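Local coordinates for peptide ABC transporter, peptide-binding protein (Thermus thermophilus, PDB 2D5W), which binds oligopeptides, here a pentapeptide, and probably delivers them to an ABC transporter for uptake into the cell, at residues A[349-358]-A[545-553]. Residues are numbered along the deposited sequence; the frame is centred on the assembly and turned at random.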
loop_
_atom_site.group_PDB
_atom_site.type_symbol
_atom_site.label_atom_id
_atom_site.label_comp_id
_atom_site.label_asym_id
_atom_site.label_seq_id
_atom_site.Cartn_x
_atom_site.Cartn_y
_atom_site.Cartn_z
ATOM N N GLN A 349 -13.024 14.871 5.591
ATOM C CA GLN A 349 -11.717 14.280 5.291
ATOM C C GLN A 349 -10.892 15.560 5.290
ATOM O O GLN A 349 -10.954 16.353 4.350
ATOM C CB GLN A 349 -11.707 13.576 3.931
ATOM C CG GLN A 349 -12.410 12.222 3.992
ATOM C CD GLN A 349 -12.201 11.356 2.763
ATOM O OE1 GLN A 349 -12.029 10.141 2.874
ATOM N NE2 GLN A 349 -12.234 11.971 1.585
ATOM N N PRO A 350 -10.126 15.789 6.367
ATOM C CA PRO A 350 -9.298 16.985 6.531
ATOM C C PRO A 350 -8.052 17.135 5.690
ATOM O O PRO A 350 -7.405 16.155 5.327
ATOM C CB PRO A 350 -8.961 16.951 8.013
ATOM C CG PRO A 350 -8.740 15.485 8.235
ATOM C CD PRO A 350 -9.906 14.853 7.488
ATOM N N VAL A 351 -7.715 18.386 5.403
ATOM C CA VAL A 351 -6.514 18.699 4.657
ATOM C C VAL A 351 -5.341 18.155 5.469
ATOM O O VAL A 351 -5.319 18.267 6.701
ATOM C CB VAL A 351 -6.355 20.226 4.488
ATOM C CG1 VAL A 351 -5.008 20.544 3.857
ATOM C CG2 VAL A 351 -7.485 20.772 3.627
ATOM N N ALA A 352 -4.385 17.551 4.769
ATOM C CA ALA A 352 -3.194 16.981 5.384
ATOM C C ALA A 352 -2.009 17.910 5.146
ATOM O O ALA A 352 -1.899 18.520 4.078
ATOM C CB ALA A 352 -2.909 15.614 4.784
ATOM N N HIS A 353 -1.121 17.995 6.136
ATOM C CA HIS A 353 0.064 18.848 6.052
ATOM C C HIS A 353 1.341 18.038 6.249
ATOM O O HIS A 353 2.450 18.566 6.145
ATOM C CB HIS A 353 -0.017 19.943 7.115
ATOM C CG HIS A 353 -1.265 20.761 7.030
ATOM N ND1 HIS A 353 -1.493 21.664 6.014
ATOM C CD2 HIS A 353 -2.371 20.782 7.808
ATOM C CE1 HIS A 353 -2.689 22.205 6.170
ATOM N NE2 HIS A 353 -3.243 21.686 7.251
ATOM N N THR A 354 1.163 16.752 6.543
ATOM C CA THR A 354 2.262 15.818 6.760
ATOM C C THR A 354 1.848 14.477 6.141
ATOM O O THR A 354 0.717 14.349 5.672
ATOM C CB THR A 354 2.558 15.678 8.271
ATOM O OG1 THR A 354 3.638 14.762 8.464
ATOM C CG2 THR A 354 1.332 15.196 9.024
ATOM N N TRP A 355 2.742 13.487 6.127
ATOM C CA TRP A 355 2.427 12.192 5.513
ATOM C C TRP A 355 1.890 11.135 6.467
ATOM O O TRP A 355 1.396 10.097 6.022
ATOM C CB TRP A 355 3.659 11.636 4.777
ATOM C CG TRP A 355 4.635 10.884 5.652
ATOM C CD1 TRP A 355 4.638 9.540 5.915
ATOM C CD2 TRP A 355 5.719 11.441 6.407
ATOM N NE1 TRP A 355 5.652 9.230 6.789
ATOM C CE2 TRP A 355 6.330 10.376 7.109
ATOM C CE3 TRP A 355 6.232 12.735 6.562
ATOM C CZ2 TRP A 355 7.428 10.568 7.954
ATOM C CZ3 TRP A 355 7.325 12.925 7.402
ATOM C CH2 TRP A 355 7.908 11.846 8.089
ATOM N N ILE A 356 1.977 11.399 7.769
ATOM C CA ILE A 356 1.500 10.459 8.781
ATOM C C ILE A 356 0.090 10.844 9.227
ATOM O O ILE A 356 -0.130 11.952 9.707
ATOM C CB ILE A 356 2.448 10.447 10.008
ATOM C CG1 ILE A 356 3.850 10.011 9.570
ATOM C CG2 ILE A 356 1.902 9.514 11.081
ATOM C CD1 ILE A 356 4.880 10.005 10.687
ATOM N N ALA A 357 -0.861 9.927 9.065
ATOM C CA ALA A 357 -2.251 10.186 9.431
ATOM C C ALA A 357 -2.464 10.275 10.939
ATOM O O ALA A 357 -1.742 9.648 11.717
ATOM C CB ALA A 357 -3.152 9.102 8.840
ATOM N N PRO A 358 -3.467 11.058 11.369
ATOM C CA PRO A 358 -3.785 11.237 12.789
ATOM C C PRO A 358 -4.015 9.946 13.579
ATOM O O PRO A 358 -3.782 9.915 14.787
ATOM C CB PRO A 358 -5.026 12.123 12.754
ATOM C CG PRO A 358 -4.777 12.977 11.551
ATOM C CD PRO A 358 -4.266 11.976 10.536
ATOM N N LEU A 545 3.269 16.668 -2.216
ATOM C CA LEU A 545 2.262 17.624 -1.780
ATOM C C LEU A 545 1.154 16.891 -1.044
ATOM O O LEU A 545 0.452 16.063 -1.626
ATOM C CB LEU A 545 1.683 18.373 -2.984
ATOM C CG LEU A 545 2.706 18.976 -3.953
ATOM C CD1 LEU A 545 1.982 19.747 -5.046
ATOM C CD2 LEU A 545 3.658 19.894 -3.203
ATOM N N PRO A 546 0.994 17.168 0.258
ATOM C CA PRO A 546 -0.063 16.488 1.009
ATOM C C PRO A 546 -1.420 17.081 0.651
ATOM O O PRO A 546 -1.549 18.300 0.535
ATOM C CB PRO A 546 0.329 16.756 2.458
ATOM C CG PRO A 546 0.908 18.150 2.383
ATOM C CD PRO A 546 1.732 18.124 1.108
ATOM N N LEU A 547 -2.424 16.229 0.456
ATOM C CA LEU A 547 -3.754 16.732 0.124
ATOM C C LEU A 547 -4.728 16.559 1.290
ATOM O O LEU A 547 -5.117 17.541 1.919
ATOM C CB LEU A 547 -4.293 16.059 -1.148
ATOM C CG LEU A 547 -3.514 16.370 -2.436
ATOM C CD1 LEU A 547 -4.228 15.741 -3.623
ATOM C CD2 LEU A 547 -3.388 17.881 -2.633
ATOM N N TYR A 548 -5.120 15.324 1.591
ATOM C CA TYR A 548 -6.036 15.080 2.701
ATOM C C TYR A 548 -5.958 13.650 3.219
ATOM O O TYR A 548 -5.463 12.755 2.532
ATOM C CB TYR A 548 -7.486 15.415 2.302
ATOM C CG TYR A 548 -7.992 14.764 1.028
ATOM C CD1 TYR A 548 -7.862 15.398 -0.211
ATOM C CD2 TYR A 548 -8.624 13.522 1.065
ATOM C CE1 TYR A 548 -8.355 14.805 -1.379
ATOM C CE2 TYR A 548 -9.115 12.925 -0.093
ATOM C CZ TYR A 548 -8.980 13.568 -1.307
ATOM O OH TYR A 548 -9.478 12.965 -2.441
ATOM N N PHE A 549 -6.432 13.447 4.446
ATOM C CA PHE A 549 -6.448 12.123 5.065
ATOM C C PHE A 549 -7.834 11.534 4.830
ATOM O O PHE A 549 -8.847 12.199 5.043
ATOM C CB PHE A 549 -6.159 12.217 6.565
ATOM C CG PHE A 549 -4.774 12.711 6.887
ATOM C CD1 PHE A 549 -3.654 12.004 6.466
ATOM C CD2 PHE A 549 -4.595 13.873 7.628
ATOM C CE1 PHE A 549 -2.369 12.454 6.781
ATOM C CE2 PHE A 549 -3.318 14.326 7.947
ATOM C CZ PHE A 549 -2.206 13.616 7.524
ATOM N N ARG A 550 -7.868 10.279 4.404
ATOM C CA ARG A 550 -9.118 9.609 4.071
ATOM C C ARG A 550 -9.655 8.591 5.058
ATOM O O ARG A 550 -8.933 8.071 5.906
ATOM C CB ARG A 550 -8.961 8.912 2.716
ATOM C CG ARG A 550 -8.753 9.870 1.565
ATOM C CD ARG A 550 -8.297 9.169 0.299
ATOM N NE ARG A 550 -9.203 8.103 -0.117
ATOM C CZ ARG A 550 -9.060 7.418 -1.244
ATOM N NH1 ARG A 550 -9.924 6.461 -1.560
ATOM N NH2 ARG A 550 -8.048 7.693 -2.060
ATOM N N ALA A 551 -10.950 8.331 4.920
ATOM C CA ALA A 551 -11.664 7.326 5.696
ATOM C C ALA A 551 -12.337 6.496 4.605
ATOM O O ALA A 551 -12.882 7.052 3.646
ATOM C CB ALA A 551 -12.711 7.966 6.596
ATOM N N ASN A 552 -12.282 5.174 4.729
ATOM C CA ASN A 552 -12.884 4.299 3.729
ATOM C C ASN A 552 -14.356 4.030 3.989
ATOM O O ASN A 552 -14.745 3.678 5.103
ATOM C CB ASN A 552 -12.187 2.932 3.682
ATOM C CG ASN A 552 -10.772 2.997 3.139
ATOM O OD1 ASN A 552 -10.472 3.777 2.238
ATOM N ND2 ASN A 552 -9.900 2.149 3.671
ATOM N N PRO A 553 -15.200 4.207 2.963
ATOM C CA PRO A 553 -16.623 3.938 3.163
ATOM C C PRO A 553 -16.858 2.469 2.812
ATOM O O PRO A 553 -16.288 1.956 1.846
ATOM C CB PRO A 553 -17.293 4.883 2.174
ATOM C CG PRO A 553 -16.326 4.897 1.033
ATOM C CD PRO A 553 -14.970 4.954 1.712
#
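The phenyl ring of Phe-549 is held between two parts of the curved segment 349-358. Ala-352 CB sits over one face, 3.5 Å from the ring centroid, while Pro-358 CD (3.6 Å from it) and Ala-357 CA lie over the opposite face, all three as CH-pi contacts. The carbonyl carbon of Trp-355 stands at the ring edge, and Ile-356 O approaches Phe-549 CZ obliquely at 3.4 Å; Trp-303 also meets the ring. With CG anti to its own carbonyl carbon (chi1 -65°), Phe-549 reaches into this bend of the loop. Cutting Phe-549 back to an alanine is likely to open a gap between Ala-352 and Pro-358 and to take from Ala-357 and Pro-358 the ring face they rest on.

Next to the ring, the backbones meet in a single beta bridge, Val-351 with Tyr-548. Phe-549 N donates to Pro-350 O at 3.0 Å and Ala-352 N to Leu-547 O at 2.9 Å. Further along, the extended side chain of Gln-349 takes over the pairing: its OE1 accepts a nearly straight bond from Ala-551 N (2.9 Å, 165° at the hydrogen), and its NE2 rests 3.7 Å from Tyr-548 CE2, the amide and ring planes 38° apart.

In the mixed sheet of this family 5 solute-binding protein, strand 544-557 pairs on its other side with strand 293-308, where Leu-547 and Tyr-548 form a classic beta bulge opposite Glu-304. Hydrogen bonds thus tie residues 349-352 to the strand edge, whereas residues 356-358 depend on apolar packing against Phe-549, which leaves the buried Ile-356 O without a hydrogen-bond partner.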